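Local coordinates for bacterial fluorinating enzyme homolog (Thermus thermophilus, PDB 2CW5), which catalyses the hydrolysis of S-adenosyl-L-methionine to adenosine and L-methionine, working as a homotrimer and lacking chlorinase and fluorinase activity, at residues M1-E13 with Y58-D70. Sequence-based numbering, arbitrary orientation.
Sequences MRPVYFLSDFGLE and YLPEGAVVLAVVD
Tyr-5 lays one face of its ring against Leu-59, whose CD2 sits 3.8 Å from the ring centroid in a CH-pi contact, while Ala-63 CB meets the ring edge near CD2. With CG anti to its own carbonyl carbon, chi1 -75° carries the ring toward the type II turn Pro-60 to Ala-63, its OH 3.3 Å from Pro-60 CD. A broad aromatic ring suits this place because it meets all three residues at once; an alanine here would probably leave Leu-59 CD2 without the ring face it rests on and open a gap beside Pro-60 and Ala-63. Gly-62 takes the positive phi (75°) of that turn, which glycine, lacking a side chain, adopts readily.

Strands 4-8 and 64-68 run parallel, 12° apart, as neighbours in the mixed sheet of the N-terminal domain; the chain between them includes helices 16-24 and 45-55. The backbone of Tyr-5 bonds to the residues on either side of its partner Val-65, its N donating to Val-64 O (2.8 Å) and its O accepting from Leu-66 N (2.7 Å). On the other face, Leu-66 points the same way as Phe-6 and sets CD2 over that ring, 4.3 Å from its centroid; Val-20 of helix 16-24 packs on both side chains, and Phe-138 of helix 133-147 on Leu-66. Nearer the C-terminal ends, branched Val-68 packs obliquely against Phe-10, CG1 to CZ 3.6 Å. Ser-8 OG accepts from Phe-10 N in an ST turn and is also hydrogen-bonded to His-38 ND1. The following residue, Asp-9, probably binds adenosine, as in related enzymes, and its OD2 is held by Gln-43 N.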
loop_
_atom_site.group_PDB
_atom_site.type_symbol
_atom_site.label_atom_id
_atom_site.label_comp_id
_atom_site.label_asym_id
_atom_site.label_seq_id
_atom_site.Cartn_x
_atom_site.Cartn_y
_atom_site.Cartn_z
HETATM N N MSE C 1 -22.606 14.725 0.899
HETATM C CA MSE C 1 -22.487 13.267 1.175
HETATM C C MSE C 1 -21.716 12.962 2.452
HETATM O O MSE C 1 -21.164 13.853 3.100
HETATM C CB MSE C 1 -21.772 12.560 0.029
HETATM C CG MSE C 1 -22.536 12.482 -1.263
HETATM SE SE MSE C 1 -21.559 11.327 -2.443
HETATM C CE MSE C 1 -20.420 12.649 -3.279
ATOM N N ARG C 2 -21.678 11.679 2.792
ATOM C CA ARG C 2 -20.968 11.209 3.969
ATOM C C ARG C 2 -19.676 10.555 3.510
ATOM O O ARG C 2 -19.657 9.838 2.507
ATOM C CB ARG C 2 -21.832 10.202 4.732
ATOM C CG ARG C 2 -23.008 10.845 5.450
ATOM C CD ARG C 2 -24.286 10.050 5.269
ATOM N NE ARG C 2 -25.427 10.757 5.847
ATOM C CZ ARG C 2 -26.695 10.387 5.697
ATOM N NH1 ARG C 2 -26.994 9.309 4.983
ATOM N NH2 ARG C 2 -27.665 11.097 6.258
ATOM N N PRO C 3 -18.571 10.809 4.224
ATOM C CA PRO C 3 -17.303 10.202 3.825
ATOM C C PRO C 3 -17.311 8.696 4.044
ATOM O O PRO C 3 -18.065 8.179 4.879
ATOM C CB PRO C 3 -16.291 10.915 4.710
ATOM C CG PRO C 3 -17.078 11.168 5.965
ATOM C CD PRO C 3 -18.398 11.653 5.421
ATOM N N VAL C 4 -16.481 7.997 3.280
ATOM C CA VAL C 4 -16.371 6.553 3.397
ATOM C C VAL C 4 -14.975 6.163 3.884
ATOM O O VAL C 4 -13.968 6.497 3.256
ATOM C CB VAL C 4 -16.632 5.846 2.042
ATOM C CG1 VAL C 4 -16.404 4.353 2.189
ATOM C CG2 VAL C 4 -18.057 6.104 1.575
ATOM N N TYR C 5 -14.927 5.472 5.016
ATOM C CA TYR C 5 -13.665 5.006 5.582
ATOM C C TYR C 5 -13.589 3.525 5.240
ATOM O O TYR C 5 -14.527 2.764 5.499
ATOM C CB TYR C 5 -13.641 5.262 7.086
ATOM C CG TYR C 5 -13.412 6.733 7.386
ATOM C CD1 TYR C 5 -12.117 7.244 7.515
ATOM C CD2 TYR C 5 -14.482 7.627 7.454
ATOM C CE1 TYR C 5 -11.893 8.614 7.700
ATOM C CE2 TYR C 5 -14.269 9.003 7.638
ATOM C CZ TYR C 5 -12.973 9.485 7.757
ATOM O OH TYR C 5 -12.753 10.835 7.925
ATOM N N PHE C 6 -12.456 3.132 4.670
ATOM C CA PHE C 6 -12.250 1.776 4.172
ATOM C C PHE C 6 -11.138 0.955 4.839
ATOM O O PHE C 6 -9.980 1.384 4.921
ATOM C CB PHE C 6 -12.017 1.918 2.653
ATOM C CG PHE C 6 -11.949 0.627 1.889
ATOM C CD1 PHE C 6 -12.476 -0.554 2.403
ATOM C CD2 PHE C 6 -11.358 0.608 0.622
ATOM C CE1 PHE C 6 -12.415 -1.739 1.668
ATOM C CE2 PHE C 6 -11.291 -0.570 -0.125
ATOM C CZ PHE C 6 -11.819 -1.747 0.401
ATOM N N LEU C 7 -11.508 -0.225 5.329
ATOM C CA LEU C 7 -10.552 -1.133 5.947
ATOM C C LEU C 7 -10.710 -2.509 5.311
ATOM O O LEU C 7 -11.819 -2.922 4.982
ATOM C CB LEU C 7 -10.788 -1.238 7.460
ATOM C CG LEU C 7 -9.855 -2.195 8.220
ATOM C CD1 LEU C 7 -9.615 -1.673 9.640
ATOM C CD2 LEU C 7 -10.457 -3.603 8.249
ATOM N N SER C 8 -9.602 -3.213 5.116
ATOM C CA SER C 8 -9.683 -4.550 4.542
ATOM C C SER C 8 -8.410 -5.320 4.823
ATOM O O SER C 8 -7.470 -4.790 5.410
ATOM C CB SER C 8 -9.869 -4.475 3.026
ATOM O OG SER C 8 -8.626 -4.226 2.384
ATOM N N ASP C 9 -8.396 -6.585 4.408
ATOM C CA ASP C 9 -7.210 -7.418 4.544
ATOM C C ASP C 9 -6.788 -7.799 3.121
ATOM O O ASP C 9 -6.128 -8.815 2.915
ATOM C CB ASP C 9 -7.515 -8.680 5.359
ATOM C CG ASP C 9 -8.521 -9.600 4.673
ATOM O OD1 ASP C 9 -9.153 -9.170 3.687
ATOM O OD2 ASP C 9 -8.681 -10.754 5.129
ATOM N N PHE C 10 -7.175 -6.974 2.147
ATOM C CA PHE C 10 -6.864 -7.235 0.738
ATOM C C PHE C 10 -5.374 -7.222 0.403
ATOM O O PHE C 10 -4.964 -7.806 -0.592
ATOM C CB PHE C 10 -7.585 -6.241 -0.186
ATOM C CG PHE C 10 -9.088 -6.363 -0.176
ATOM C CD1 PHE C 10 -9.715 -7.486 0.354
ATOM C CD2 PHE C 10 -9.876 -5.354 -0.724
ATOM C CE1 PHE C 10 -11.109 -7.607 0.337
ATOM C CE2 PHE C 10 -11.268 -5.465 -0.747
ATOM C CZ PHE C 10 -11.884 -6.593 -0.217
ATOM N N GLY C 11 -4.568 -6.548 1.215
ATOM C CA GLY C 11 -3.141 -6.523 0.943
ATOM C C GLY C 11 -2.700 -5.475 -0.064
ATOM O O GLY C 11 -3.519 -4.724 -0.596
ATOM N N LEU C 12 -1.398 -5.461 -0.346
ATOM C CA LEU C 12 -0.791 -4.491 -1.250
ATOM C C LEU C 12 -0.335 -5.065 -2.590
ATOM O O LEU C 12 0.237 -4.345 -3.407
ATOM C CB LEU C 12 0.423 -3.863 -0.559
ATOM C CG LEU C 12 0.249 -3.517 0.920
ATOM C CD1 LEU C 12 1.589 -3.111 1.510
ATOM C CD2 LEU C 12 -0.770 -2.409 1.079
ATOM N N GLU C 13 -0.579 -6.351 -2.814
ATOM C CA GLU C 13 -0.150 -6.995 -4.055
ATOM C C GLU C 13 -1.195 -7.017 -5.162
ATOM O O GLU C 13 -0.856 -7.130 -6.339
ATOM C CB GLU C 13 0.292 -8.432 -3.772
ATOM C CG GLU C 13 1.585 -8.553 -2.999
ATOM C CD GLU C 13 1.973 -9.998 -2.756
ATOM O OE1 GLU C 13 1.318 -10.661 -1.927
ATOM O OE2 GLU C 13 2.929 -10.474 -3.401
ATOM N N TYR C 58 -12.472 9.086 16.301
ATOM C CA TYR C 58 -11.943 10.273 15.627
ATOM C C TYR C 58 -12.586 10.536 14.274
ATOM O O TYR C 58 -12.266 11.531 13.621
ATOM C CB TYR C 58 -10.428 10.135 15.431
ATOM C CG TYR C 58 -9.666 9.896 16.707
ATOM C CD1 TYR C 58 -9.340 10.953 17.557
ATOM C CD2 TYR C 58 -9.303 8.606 17.091
ATOM C CE1 TYR C 58 -8.671 10.730 18.759
ATOM C CE2 TYR C 58 -8.638 8.370 18.291
ATOM C CZ TYR C 58 -8.325 9.437 19.120
ATOM O OH TYR C 58 -7.672 9.210 20.311
ATOM N N LEU C 59 -13.487 9.656 13.847
ATOM C CA LEU C 59 -14.133 9.822 12.553
ATOM C C LEU C 59 -15.429 10.620 12.628
ATOM O O LEU C 59 -16.173 10.532 13.601
ATOM C CB LEU C 59 -14.426 8.457 11.916
ATOM C CG LEU C 59 -13.272 7.452 11.849
ATOM C CD1 LEU C 59 -13.720 6.241 11.045
ATOM C CD2 LEU C 59 -12.045 8.083 11.226
ATOM N N PRO C 60 -15.713 11.408 11.582
ATOM C CA PRO C 60 -16.919 12.232 11.506
ATOM C C PRO C 60 -18.178 11.413 11.760
ATOM O O PRO C 60 -18.299 10.279 11.296
ATOM C CB PRO C 60 -16.871 12.774 10.082
ATOM C CG PRO C 60 -15.414 12.893 9.822
ATOM C CD PRO C 60 -14.873 11.604 10.387
ATOM N N GLU C 61 -19.111 12.002 12.498
ATOM C CA GLU C 61 -20.377 11.357 12.819
ATOM C C GLU C 61 -21.085 10.991 11.516
ATOM O O GLU C 61 -21.037 11.746 10.547
ATOM C CB GLU C 61 -21.257 12.327 13.607
ATOM C CG GLU C 61 -22.136 11.684 14.658
ATOM C CD GLU C 61 -21.358 11.316 15.905
ATOM O OE1 GLU C 61 -21.985 10.886 16.896
ATOM O OE2 GLU C 61 -20.115 11.458 15.894
ATOM N N GLY C 62 -21.746 9.838 11.489
ATOM C CA GLY C 62 -22.452 9.441 10.285
ATOM C C GLY C 62 -21.574 8.946 9.147
ATOM O O GLY C 62 -22.069 8.663 8.055
ATOM N N ALA C 63 -20.273 8.843 9.377
ATOM C CA ALA C 63 -19.385 8.349 8.331
ATOM C C ALA C 63 -19.742 6.887 8.048
ATOM O O ALA C 63 -20.269 6.188 8.919
ATOM C CB ALA C 63 -17.936 8.450 8.782
ATOM N N VAL C 64 -19.462 6.435 6.832
ATOM C CA VAL C 64 -19.728 5.057 6.439
ATOM C C VAL C 64 -18.435 4.266 6.597
ATOM O O VAL C 64 -17.452 4.533 5.905
ATOM C CB VAL C 64 -20.180 4.969 4.961
ATOM C CG1 VAL C 64 -20.287 3.506 4.527
ATOM C CG2 VAL C 64 -21.507 5.682 4.780
ATOM N N VAL C 65 -18.436 3.300 7.508
ATOM C CA VAL C 65 -17.260 2.476 7.750
ATOM C C VAL C 65 -17.395 1.167 6.985
ATOM O O VAL C 65 -18.164 0.283 7.374
ATOM C CB VAL C 65 -17.092 2.151 9.253
ATOM C CG1 VAL C 65 -15.803 1.353 9.475
ATOM C CG2 VAL C 65 -17.075 3.434 10.066
ATOM N N LEU C 66 -16.663 1.075 5.879
ATOM C CA LEU C 66 -16.651 -0.103 5.029
ATOM C C LEU C 66 -15.462 -0.956 5.456
ATOM O O LEU C 66 -14.313 -0.527 5.360
ATOM C CB LEU C 66 -16.504 0.319 3.562
ATOM C CG LEU C 66 -16.288 -0.771 2.508
ATOM C CD1 LEU C 66 -17.454 -1.743 2.532
ATOM C CD2 LEU C 66 -16.160 -0.131 1.132
ATOM N N ALA C 67 -15.739 -2.158 5.946
ATOM C CA ALA C 67 -14.667 -3.036 6.396
ATOM C C ALA C 67 -14.876 -4.432 5.843
ATOM O O ALA C 67 -15.881 -5.077 6.135
ATOM C CB ALA C 67 -14.622 -3.069 7.921
ATOM N N VAL C 68 -13.924 -4.896 5.038
ATOM C CA VAL C 68 -14.034 -6.218 4.430
ATOM C C VAL C 68 -12.891 -7.142 4.831
ATOM O O VAL C 68 -11.763 -6.991 4.355
ATOM C CB VAL C 68 -14.072 -6.116 2.893
ATOM C CG1 VAL C 68 -14.262 -7.508 2.283
ATOM C CG2 VAL C 68 -15.198 -5.186 2.459
ATOM N N VAL C 69 -13.200 -8.087 5.717
ATOM C CA VAL C 69 -12.241 -9.079 6.209
ATOM C C VAL C 69 -13.023 -10.357 6.518
ATOM O O VAL C 69 -13.984 -10.321 7.281
ATOM C CB VAL C 69 -11.549 -8.625 7.524
ATOM C CG1 VAL C 69 -10.560 -9.693 7.986
ATOM C CG2 VAL C 69 -10.835 -7.290 7.322
ATOM N N ASP C 70 -12.619 -11.483 5.936
ATOM C CA ASP C 70 -13.319 -12.745 6.185
ATOM C C ASP C 70 -12.358 -13.871 6.531
ATOM O O ASP C 70 -12.542 -14.512 7.593
ATOM C CB ASP C 70 -14.144 -13.154 4.965
ATOM C CG ASP C 70 -15.212 -12.144 4.620
ATOM O OD1 ASP C 70 -14.856 -10.984 4.322
ATOM O OD2 ASP C 70 -16.408 -12.510 4.643
#